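Local coordinates for protein geranyltranstransferase (PDB 3P8L) that probably catalyses the magnesium-dependent condensation of isopentenyl diphosphate with geranyl diphosphate to give farnesyl diphosphate, at residues E31-N35 with E36-E40; Q130-L134 with S135-L139; A153-Q156 with G157-G161; P285-E289 with E290-N294. All blocks are in the same frame, centred on the assembly; numbering follows the deposited sequence. Where two conformers were deposited one is given.

Contact 1: residues E31-N35 with E36-E40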
loop_
_atom_site.group_PDB
_atom_site.type_symbol
_atom_site.label_atom_id
_atom_site.label_comp_id
_atom_site.label_asym_id
_atom_site.label_seq_id
_atom_site.Cartn_x
_atom_site.Cartn_y
_atom_site.Cartn_z
ATOM N N GLU A 31 3.491 -15.092 -9.078
ATOM C CA GLU A 31 3.010 -16.097 -8.146
ATOM C C GLU A 31 1.876 -15.616 -7.219
ATOM O O GLU A 31 1.040 -16.410 -6.843
ATOM C CB GLU A 31 4.175 -16.679 -7.341
ATOM C CG GLU A 31 5.147 -17.538 -8.193
ATOM C CD GLU A 31 6.557 -17.683 -7.583
ATOM O OE1 GLU A 31 6.711 -17.582 -6.344
ATOM O OE2 GLU A 31 7.519 -17.907 -8.351
ATOM N N TYR A 32 1.837 -14.333 -6.859
ATOM C CA TYR A 32 0.854 -13.854 -5.879
ATOM C C TYR A 32 -0.196 -12.935 -6.516
ATOM O O TYR A 32 -0.710 -12.023 -5.871
ATOM C CB TYR A 32 1.543 -13.130 -4.719
ATOM C CG TYR A 32 2.280 -14.027 -3.737
ATOM C CD1 TYR A 32 3.477 -14.676 -4.094
ATOM C CD2 TYR A 32 1.790 -14.213 -2.441
ATOM C CE1 TYR A 32 4.141 -15.497 -3.200
ATOM C CE2 TYR A 32 2.449 -15.041 -1.534
ATOM C CZ TYR A 32 3.620 -15.673 -1.915
ATOM O OH TYR A 32 4.274 -16.471 -1.012
ATOM N N THR A 33 -0.479 -13.150 -7.792
ATOM C CA THR A 33 -1.550 -12.416 -8.468
ATOM C C THR A 33 -2.554 -13.391 -9.083
ATOM O O THR A 33 -2.182 -14.219 -9.925
ATOM C CB THR A 33 -1.022 -11.462 -9.569
ATOM O OG1 THR A 33 0.036 -10.630 -9.053
ATOM C CG2 THR A 33 -2.155 -10.591 -10.065
ATOM N N GLU A 34 -3.815 -13.292 -8.657
ATOM C CA GLU A 34 -4.879 -14.169 -9.161
ATOM C C GLU A 34 -5.298 -13.824 -10.588
ATOM O O GLU A 34 -5.362 -14.699 -11.447
ATOM C CB GLU A 34 -6.100 -14.148 -8.226
ATOM C CG GLU A 34 -5.783 -14.542 -6.786
ATOM C CD GLU A 34 -5.059 -15.885 -6.668
ATOM O OE1 GLU A 34 -5.652 -16.917 -7.052
ATOM O OE2 GLU A 34 -3.899 -15.899 -6.187
ATOM N N ASN A 35 -5.547 -12.542 -10.842
ATOM C CA ASN A 35 -6.076 -12.105 -12.129
ATOM C C ASN A 35 -4.947 -11.949 -13.149
ATOM O O ASN A 35 -3.992 -11.198 -12.915
ATOM C CB ASN A 35 -6.866 -10.799 -11.948
ATOM C CG ASN A 35 -7.505 -10.309 -13.241
ATOM O OD1 ASN A 35 -6.855 -9.690 -14.063
ATOM N ND2 ASN A 35 -8.798 -10.559 -13.397
ATOM N N GLU A 36 -5.049 -12.681 -14.262
ATOM C CA GLU A 36 -4.009 -12.685 -15.307
ATOM C C GLU A 36 -3.779 -11.325 -15.959
ATOM O O GLU A 36 -2.647 -10.958 -16.215
ATOM C CB GLU A 36 -4.285 -13.748 -16.389
ATOM C CG GLU A 36 -4.273 -15.189 -15.869
ATOM C CD GLU A 36 -2.936 -15.593 -15.227
ATOM O OE1 GLU A 36 -1.868 -15.081 -15.622
ATOM O OE2 GLU A 36 -2.948 -16.445 -14.319
ATOM N N ARG A 37 -4.847 -10.575 -16.210
ATOM C CA ARG A 37 -4.715 -9.257 -16.835
ATOM C C ARG A 37 -4.019 -8.245 -15.926
ATOM O O ARG A 37 -3.151 -7.491 -16.390
ATOM C CB ARG A 37 -6.076 -8.701 -17.252
ATOM C CG ARG A 37 -5.997 -7.232 -17.705
ATOM C CD ARG A 37 -7.353 -6.701 -18.075
ATOM N NE ARG A 37 -7.287 -5.371 -18.672
ATOM C CZ ARG A 37 -7.132 -5.168 -19.987
ATOM N NH1 ARG A 37 -7.017 -6.202 -20.803
ATOM N NH2 ARG A 37 -7.091 -3.944 -20.491
ATOM N N LEU A 38 -4.418 -8.234 -14.648
ATOM C CA LEU A 38 -3.778 -7.405 -13.632
ATOM C C LEU A 38 -2.285 -7.725 -13.544
ATOM O O LEU A 38 -1.449 -6.820 -13.587
ATOM C CB LEU A 38 -4.459 -7.590 -12.272
ATOM C CG LEU A 38 -3.857 -6.709 -11.174
ATOM C CD1 LEU A 38 -4.222 -5.221 -11.391
ATOM C CD2 LEU A 38 -4.239 -7.212 -9.764
ATOM N N LYS A 39 -1.976 -9.020 -13.442
ATOM C CA LYS A 39 -0.609 -9.543 -13.479
ATOM C C LYS A 39 0.201 -9.034 -14.682
ATOM O O LYS A 39 1.296 -8.499 -14.531
ATOM C CB LYS A 39 -0.651 -11.069 -13.474
ATOM C CG LYS A 39 0.710 -11.753 -13.524
ATOM C CD LYS A 39 0.580 -13.249 -13.845
ATOM C CE LYS A 39 -0.159 -13.995 -12.724
ATOM N NZ LYS A 39 -0.256 -15.462 -13.003
ATOM N N GLU A 40 -0.364 -9.148 -15.878
ATOM C CA GLU A 40 0.334 -8.691 -17.093
ATOM C C GLU A 40 0.561 -7.191 -17.145
ATOM O O GLU A 40 1.577 -6.720 -17.646
ATOM C CB GLU A 40 -0.440 -9.113 -18.343
ATOM C CG GLU A 40 -0.200 -10.548 -18.719
ATOM C CD GLU A 40 -1.184 -11.019 -19.772
ATOM O OE1 GLU A 40 -1.414 -10.244 -20.724
ATOM O OE2 GLU A 40 -1.738 -12.135 -19.638
#
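N35 caps the helix that starts at E36. Its OD1 accepts from L38 N at 2.9 Å, a nearly straight bond (N-H...O 169°) with the donor in the carbonyl plane. The oxygen is brought over the first turn because CG stands anti to the backbone N (chi1 -177°). The backbone carbonyl of the same residue starts the helical ladder: N35 O accepts from K39 N at 3.0 Å. Both ends of the N35 amide are thus used, since ND2 donates to E167 of the second subunit, and N35 N reaches S160 OG of that subunit.

K39 folds back over the loop. A bend at chi3 (-65°) turns NZ to E36 OE1, a salt bridge of 3.1 Å met on the syn side of the carboxylate. NZ also has a weak bond to A30 O, near the end of helix 13-31. The aliphatic part of the lysine rests on T33: K39 CB lies 3.8 Å from T33 CG2, while K39 CE is 3.5 Å from T33 O. L38 adds its CD2 at 4.0 Å from T33 CG2. The hydroxyl of T33 takes no part here, being bonded to I29 O.

An asparagine N-cap joining helix 13-31 to helix 36-47 through a short loop, set against the second subunit, fits the all-helical dimer of the polyprenyl synthase family.

Contact 2: residues Q130-L134 with S135-L139; sequences QLLSL and SQLGL
L132 meets L137 through methyl groups, CD1 of L132 lying 4.0 Å from CD1 of L137, where the end of helix 114-133 gives way to the loop. The L132 side chain leaves with CG anti to the backbone N (chi1 -162°), which carries its branch round to the loop side. Helix 139-153 flanks this pair, with M146 and L149 touching L132 and L145 touching L137.

Between the two leucines in sequence, S135 closes the helix end. Its OG donates to L132 O at 2.7 Å, tilted 23° from the carbonyl plane, and its backbone N makes a longer, weak bond of 3.3 Å to the same L132 O. With chi1 at 68°, OG sits between the backbone N and the carbonyl carbon, and the residue can place both donors on one oxygen. Two residues earlier another serine does something similar: S133 OG donates to Q130 O at 2.7 Å, beside L134 N at 3.0 Å.

Outside the segments, K142 NZ donates to both S133 O and S135 O, and S133 O also accepts from Q147 of the second subunit.

Near the helix end, L132 O is therefore met by S135, and S133 O by a lysine and a glutamine, while Q130 O has both an amide and a hydroxyl donor. The lysine's positive charge would suit the partial negative charge expected at a helix C-terminus, and the leucine methyls pack beside this polar group.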
loop_
_atom_site.group_PDB
_atom_site.type_symbol
_atom_site.label_atom_id
_atom_site.label_comp_id
_atom_site.label_asym_id
_atom_site.label_seq_id
_atom_site.Cartn_x
_atom_site.Cartn_y
_atom_site.Cartn_z
ATOM N N GLN A 130 3.084 -6.533 0.874
ATOM C CA GLN A 130 2.969 -7.988 1.010
ATOM C C GLN A 130 4.327 -8.702 0.956
ATOM O O GLN A 130 4.638 -9.523 1.836
ATOM C CB GLN A 130 2.012 -8.605 -0.010
ATOM C CG GLN A 130 1.724 -10.077 0.287
ATOM C CD GLN A 130 0.652 -10.692 -0.598
ATOM O OE1 GLN A 130 0.325 -10.173 -1.664
ATOM N NE2 GLN A 130 0.109 -11.815 -0.160
ATOM N N LEU A 131 5.123 -8.383 -0.066
ATOM C CA LEU A 131 6.465 -8.940 -0.196
ATOM C C LEU A 131 7.313 -8.719 1.066
ATOM O O LEU A 131 7.873 -9.679 1.607
ATOM C CB LEU A 131 7.185 -8.416 -1.453
ATOM C CG LEU A 131 8.653 -8.887 -1.586
ATOM C CD1 LEU A 131 8.778 -10.423 -1.687
ATOM C CD2 LEU A 131 9.360 -8.197 -2.756
ATOM N N LEU A 132 7.382 -7.478 1.534
ATOM C CA LEU A 132 8.090 -7.135 2.761
ATOM C C LEU A 132 7.606 -7.918 4.011
ATOM O O LEU A 132 8.432 -8.400 4.810
ATOM C CB LEU A 132 8.056 -5.621 2.989
ATOM C CG LEU A 132 9.053 -4.981 3.958
ATOM C CD1 LEU A 132 10.506 -5.400 3.637
ATOM C CD2 LEU A 132 8.937 -3.462 3.899
ATOM N N SER A 133 6.288 -8.087 4.132
ATOM C CA SER A 133 5.656 -8.884 5.205
ATOM C C SER A 133 6.005 -10.378 5.155
ATOM O O SER A 133 6.089 -11.048 6.207
ATOM C CB SER A 133 4.130 -8.691 5.192
ATOM O OG SER A 133 3.513 -9.526 4.238
ATOM N N LEU A 134 6.224 -10.883 3.941
ATOM C CA LEU A 134 6.600 -12.271 3.717
ATOM C C LEU A 134 8.116 -12.496 3.533
ATOM O O LEU A 134 8.535 -13.603 3.217
ATOM C CB LEU A 134 5.856 -12.815 2.492
ATOM C CG LEU A 134 4.345 -13.007 2.652
ATOM C CD1 LEU A 134 3.691 -13.108 1.292
ATOM C CD2 LEU A 134 4.014 -14.242 3.523
ATOM N N SER A 135 8.918 -11.445 3.695
ATOM C CA SER A 135 10.356 -11.520 3.416
ATOM C C SER A 135 11.157 -12.294 4.472
ATOM O O SER A 135 10.651 -12.616 5.542
ATOM C CB SER A 135 10.944 -10.116 3.240
ATOM O OG SER A 135 10.941 -9.397 4.456
ATOM N N GLN A 136 12.421 -12.564 4.166
ATOM C CA GLN A 136 13.303 -13.318 5.056
ATOM C C GLN A 136 13.812 -12.532 6.273
ATOM O O GLN A 136 14.679 -13.013 6.989
ATOM C CB GLN A 136 14.502 -13.831 4.256
ATOM C CG GLN A 136 14.779 -15.296 4.439
ATOM C CD GLN A 136 14.112 -16.122 3.381
ATOM O OE1 GLN A 136 14.766 -16.596 2.451
ATOM N NE2 GLN A 136 12.801 -16.297 3.501
ATOM N N LEU A 137 13.293 -11.323 6.493
ATOM C CA LEU A 137 13.670 -10.504 7.648
ATOM C C LEU A 137 13.135 -11.084 8.943
ATOM O O LEU A 137 12.046 -11.666 8.959
ATOM C CB LEU A 137 13.104 -9.089 7.511
ATOM C CG LEU A 137 13.657 -8.174 6.424
ATOM C CD1 LEU A 137 12.901 -6.868 6.431
ATOM C CD2 LEU A 137 15.142 -7.957 6.664
ATOM N N GLY A 138 13.884 -10.889 10.027
ATOM C CA GLY A 138 13.402 -11.230 11.363
ATOM C C GLY A 138 12.357 -10.233 11.831
ATOM O O GLY A 138 12.280 -9.118 11.312
ATOM N N LEU A 139 11.588 -10.621 12.846
ATOM C CA LEU A 139 10.355 -9.933 13.227
ATOM C C LEU A 139 10.466 -8.441 13.496
ATOM O O LEU A 139 9.638 -7.664 13.004
ATOM C CB LEU A 139 9.662 -10.640 14.406
ATOM C CG LEU A 139 9.027 -12.016 14.164
ATOM C CD1 LEU A 139 8.681 -12.685 15.507
ATOM C CD2 LEU A 139 7.772 -11.920 13.303
#

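Contact 3: residues A153-Q156 with G157-G161; sequences AGNQ and GMVSG
G157 N donates to G154 O at 2.9 Å and so closes a type I beta turn from G154 to G157, the tight link between helix 139-153 and helix 158-167 in this all-helical isoprenoid synthase fold. G157 itself occupies the N-cap position, where the turn passes into the new helix.

M158 follows, packing by its aliphatic atoms on the end of the preceding helix: its CB lies 3.5 Å from A153 O. The chain bends at chi3, which returns CE to 3.6 Å from the same carbonyl oxygen. Beyond A153, the methionine touches Y86 and S87 of helix 71-92 and L189 of helix 175-200.

V159 contributes both backbone and side chain. Its N gives G154 O a second bond, 3.2 Å long and bent, with an N-H...O angle of 140°. The two donors, G157 N and V159 N, approach G154 O from opposite faces of the carbonyl plane, each well out of it, so the oxygen is held between them. Meanwhile V159 CG2, anti to its own carbonyl carbon, comes within 3.4 Å of A153 O. L38 of the second subunit packs on both V159 and S160.

S160, at the dimer interface, then ties the start of the helix back to the turn. Its OG donates to N155 O across only 2.5 Å, a short bond tilted 22° from the carbonyl plane.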
loop_
_atom_site.group_PDB
_atom_site.type_symbol
_atom_site.label_atom_id
_atom_site.label_comp_id
_atom_site.label_asym_id
_atom_site.label_seq_id
_atom_site.Cartn_x
_atom_site.Cartn_y
_atom_site.Cartn_z
ATOM N N ALA A 153 6.611 6.289 1.861
ATOM C CA ALA A 153 5.770 6.162 0.678
ATOM C C ALA A 153 4.401 6.813 0.812
ATOM O O ALA A 153 3.796 7.169 -0.197
ATOM C CB ALA A 153 5.618 4.663 0.301
ATOM N N GLY A 154 3.924 6.998 2.048
ATOM C CA GLY A 154 2.550 7.433 2.287
ATOM C C GLY A 154 2.302 8.918 2.534
ATOM O O GLY A 154 2.998 9.775 1.988
ATOM N N ASN A 155 1.304 9.195 3.374
ATOM C CA ASN A 155 0.863 10.551 3.722
ATOM C C ASN A 155 1.916 11.425 4.376
ATOM O O ASN A 155 1.827 12.638 4.275
ATOM C CB ASN A 155 -0.335 10.503 4.664
ATOM C CG ASN A 155 -1.534 9.846 4.049
ATOM O OD1 ASN A 155 -1.771 9.967 2.853
ATOM N ND2 ASN A 155 -2.302 9.146 4.868
ATOM N N GLN A 156 2.885 10.806 5.058
ATOM C CA GLN A 156 4.025 11.536 5.636
ATOM C C GLN A 156 5.121 11.822 4.629
ATOM O O GLN A 156 6.046 12.593 4.907
ATOM C CB GLN A 156 4.633 10.760 6.813
ATOM C CG GLN A 156 3.764 10.792 8.042
ATOM C CD GLN A 156 4.507 10.374 9.272
ATOM O OE1 GLN A 156 4.805 11.200 10.138
ATOM N NE2 GLN A 156 4.830 9.091 9.360
ATOM N N GLY A 157 5.039 11.174 3.471
ATOM C CA GLY A 157 6.106 11.273 2.484
ATOM C C GLY A 157 5.597 11.462 1.079
ATOM O O GLY A 157 4.950 12.490 0.778
ATOM N N MET A 158 5.877 10.459 0.234
ATOM C CA MET A 158 5.672 10.554 -1.230
ATOM C C MET A 158 4.299 11.073 -1.680
ATOM O O MET A 158 4.229 11.934 -2.562
ATOM C CB MET A 158 5.994 9.213 -1.923
ATOM C CG MET A 158 6.035 9.278 -3.458
ATOM S SD MET A 158 6.217 7.633 -4.221
ATOM C CE MET A 158 4.680 6.950 -3.651
ATOM N N VAL A 159 3.229 10.562 -1.071
ATOM C CA VAL A 159 1.877 10.926 -1.493
ATOM C C VAL A 159 1.581 12.397 -1.184
ATOM O O VAL A 159 1.050 13.096 -2.037
ATOM C CB VAL A 159 0.791 9.986 -0.928
ATOM C CG1 VAL A 159 -0.600 10.457 -1.363
ATOM C CG2 VAL A 159 1.014 8.573 -1.434
ATOM N N SER A 160 1.962 12.860 0.011
ATOM C CA SER A 160 1.885 14.298 0.349
ATOM C C SER A 160 2.731 15.156 -0.573
ATOM O O SER A 160 2.313 16.243 -0.966
ATOM C CB SER A 160 2.276 14.547 1.804
ATOM O OG SER A 160 1.139 14.416 2.634
ATOM N N GLY A 161 3.904 14.638 -0.939
ATOM C CA GLY A 161 4.790 15.277 -1.924
ATOM C C GLY A 161 4.190 15.419 -3.315
ATOM O O GLY A 161 4.339 16.473 -3.948
#

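Contact 4: residues P285-E289 with E290-N294; sequences PNFSE and EHLAN
The backbone passes from extended geometry at F287 and S288 into helical values from E289, and the first complete helical bond runs from A293 N to E289 O, 2.8 Å long with an N-H...O angle of 168°. H291 N reaches S288 O more loosely, in a weak bond of 3.4 Å.

On the side-chain level S288 is touched by two residues. Its CB lies 3.8 Å from H291 CD2, at the edge of the imidazole and near the ring plane. E290, bent at chi2 (92°), curls back over the chain, bringing OE2 to 3.5 Å from S288 CA. The serine hydroxyl takes its bond from Q66, and H291 NE2 donates to H8 O of the N-terminal histidine tag, a bond that therefore does not belong to the natural sequence. The H291 ring also meets that of F13.

On another side of the segment, F287 CZ approaches L292 CD1 at 4.4 Å, the methyl lying at the ring edge. F65 and A64 pack on the phenylalanine as well. A293 CB, directed at the preceding segment, sits 3.3 Å from E289 O.

What results is a helix start with neighbours on several sides: the N-terminal turn of helix 289-298, the last helix of the chain, laid against helix 53-64 and helix 259-283 of the all-alpha prenyl synthase fold.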
loop_
_atom_site.group_PDB
_atom_site.type_symbol
_atom_site.label_atom_id
_atom_site.label_comp_id
_atom_site.label_asym_id
_atom_site.label_seq_id
_atom_site.Cartn_x
_atom_site.Cartn_y
_atom_site.Cartn_z
ATOM N N PRO A 285 34.848 0.857 11.079
ATOM C CA PRO A 285 36.082 0.245 10.574
ATOM C C PRO A 285 35.884 -0.451 9.222
ATOM O O PRO A 285 36.489 -0.041 8.228
ATOM C CB PRO A 285 36.458 -0.768 11.672
ATOM C CG PRO A 285 35.226 -0.953 12.497
ATOM C CD PRO A 285 34.480 0.338 12.411
ATOM N N ASN A 286 35.032 -1.473 9.192
ATOM C CA ASN A 286 34.713 -2.197 7.968
ATOM C C ASN A 286 33.745 -1.405 7.090
ATOM O O ASN A 286 32.525 -1.569 7.173
ATOM C CB ASN A 286 34.145 -3.579 8.301
ATOM C CG ASN A 286 35.171 -4.489 8.959
ATOM O OD1 ASN A 286 35.039 -4.844 10.129
ATOM N ND2 ASN A 286 36.206 -4.861 8.208
ATOM N N PHE A 287 34.306 -0.540 6.253
ATOM C CA PHE A 287 33.501 0.337 5.420
ATOM C C PHE A 287 34.176 0.663 4.085
ATOM O O PHE A 287 35.204 1.340 4.053
ATOM C CB PHE A 287 33.153 1.617 6.186
ATOM C CG PHE A 287 32.169 2.499 5.481
ATOM C CD1 PHE A 287 30.860 2.076 5.272
ATOM C CD2 PHE A 287 32.544 3.758 5.039
ATOM C CE1 PHE A 287 29.941 2.889 4.619
ATOM C CE2 PHE A 287 31.636 4.580 4.385
ATOM C CZ PHE A 287 30.330 4.139 4.166
ATOM N N SER A 288 33.595 0.160 2.994
ATOM C CA SER A 288 34.049 0.474 1.635
ATOM C C SER A 288 33.343 1.731 1.125
ATOM O O SER A 288 32.285 1.644 0.490
ATOM C CB SER A 288 33.778 -0.695 0.675
ATOM O OG SER A 288 34.446 -1.882 1.076
ATOM N N GLU A 289 33.939 2.891 1.400
ATOM C CA GLU A 289 33.365 4.205 1.053
ATOM C C GLU A 289 33.083 4.429 -0.434
ATOM O O GLU A 289 32.159 5.182 -0.786
ATOM C CB GLU A 289 34.262 5.341 1.573
ATOM C CG GLU A 289 35.761 5.059 1.466
ATOM C CD GLU A 289 36.608 6.282 1.742
ATOM O OE1 GLU A 289 36.724 7.143 0.843
ATOM O OE2 GLU A 289 37.169 6.376 2.857
ATOM N N GLU A 290 33.876 3.778 -1.291
ATOM C CA GLU A 290 33.824 3.993 -2.753
ATOM C C GLU A 290 32.475 3.623 -3.345
ATOM O O GLU A 290 32.046 4.248 -4.302
ATOM C CB GLU A 290 34.915 3.221 -3.505
ATOM C CG GLU A 290 36.176 2.907 -2.717
ATOM C CD GLU A 290 36.111 1.545 -2.035
ATOM O OE1 GLU A 290 35.798 0.539 -2.721
ATOM O OE2 GLU A 290 36.377 1.484 -0.814
ATOM N N HIS A 291 31.820 2.611 -2.784
ATOM C CA HIS A 291 30.485 2.226 -3.233
ATOM C C HIS A 291 29.519 3.412 -3.202
ATOM O O HIS A 291 28.914 3.749 -4.218
ATOM C CB HIS A 291 29.949 1.034 -2.445
ATOM C CG HIS A 291 30.509 -0.271 -2.898
ATOM N ND1 HIS A 291 30.194 -0.826 -4.119
ATOM C CD2 HIS A 291 31.380 -1.124 -2.306
ATOM C CE1 HIS A 291 30.839 -1.972 -4.257
ATOM N NE2 HIS A 291 31.557 -2.179 -3.167
ATOM N N LEU A 292 29.432 4.072 -2.057
ATOM C CA LEU A 292 28.576 5.237 -1.943
ATOM C C LEU A 292 29.176 6.513 -2.544
ATOM O O LEU A 292 28.440 7.298 -3.146
ATOM C CB LEU A 292 28.121 5.430 -0.496
ATOM C CG LEU A 292 27.144 4.373 0.036
ATOM C CD1 LEU A 292 26.841 4.607 1.512
ATOM C CD2 LEU A 292 25.860 4.376 -0.766
ATOM N N ALA A 293 30.499 6.699 -2.420
ATOM C CA ALA A 293 31.191 7.844 -3.054
ATOM C C ALA A 293 31.073 7.889 -4.576
ATOM O O ALA A 293 30.924 8.976 -5.144
ATOM C CB ALA A 293 32.665 7.916 -2.635
ATOM N N ASN A 294 31.144 6.725 -5.228
ATOM C CA ASN A 294 31.008 6.629 -6.687
ATOM C C ASN A 294 29.622 7.073 -7.172
ATOM O O ASN A 294 29.487 7.686 -8.226
ATOM C CB ASN A 294 31.309 5.202 -7.172
ATOM C CG ASN A 294 30.948 4.988 -8.627
ATOM O OD1 ASN A 294 31.616 5.498 -9.523
ATOM N ND2 ASN A 294 29.881 4.235 -8.867
#

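All four contacts are local joins at helix ends, but their surroundings differ. Contacts 2 and 3 are buried, whereas contacts 1 and 4 are partly buried. Contacts 1, 2 and 3 all touch the second subunit, and contacts 1 and 2 meet directly, with Y32 CE2 lying 3.6 Å from L134 CD1. Contact 4 stands apart within one chain, its centre about 40 Å from that of contact 1. Chemically, contact 1 relies on an asparagine cap and a salt bridge, while serine hydroxyls gripping carbonyls mark contacts 2 and 3. Contacts 1 and 3 lie in short loops between consecutive helices, contact 2 at a helix C-terminus and contact 4 at a helix N-terminus.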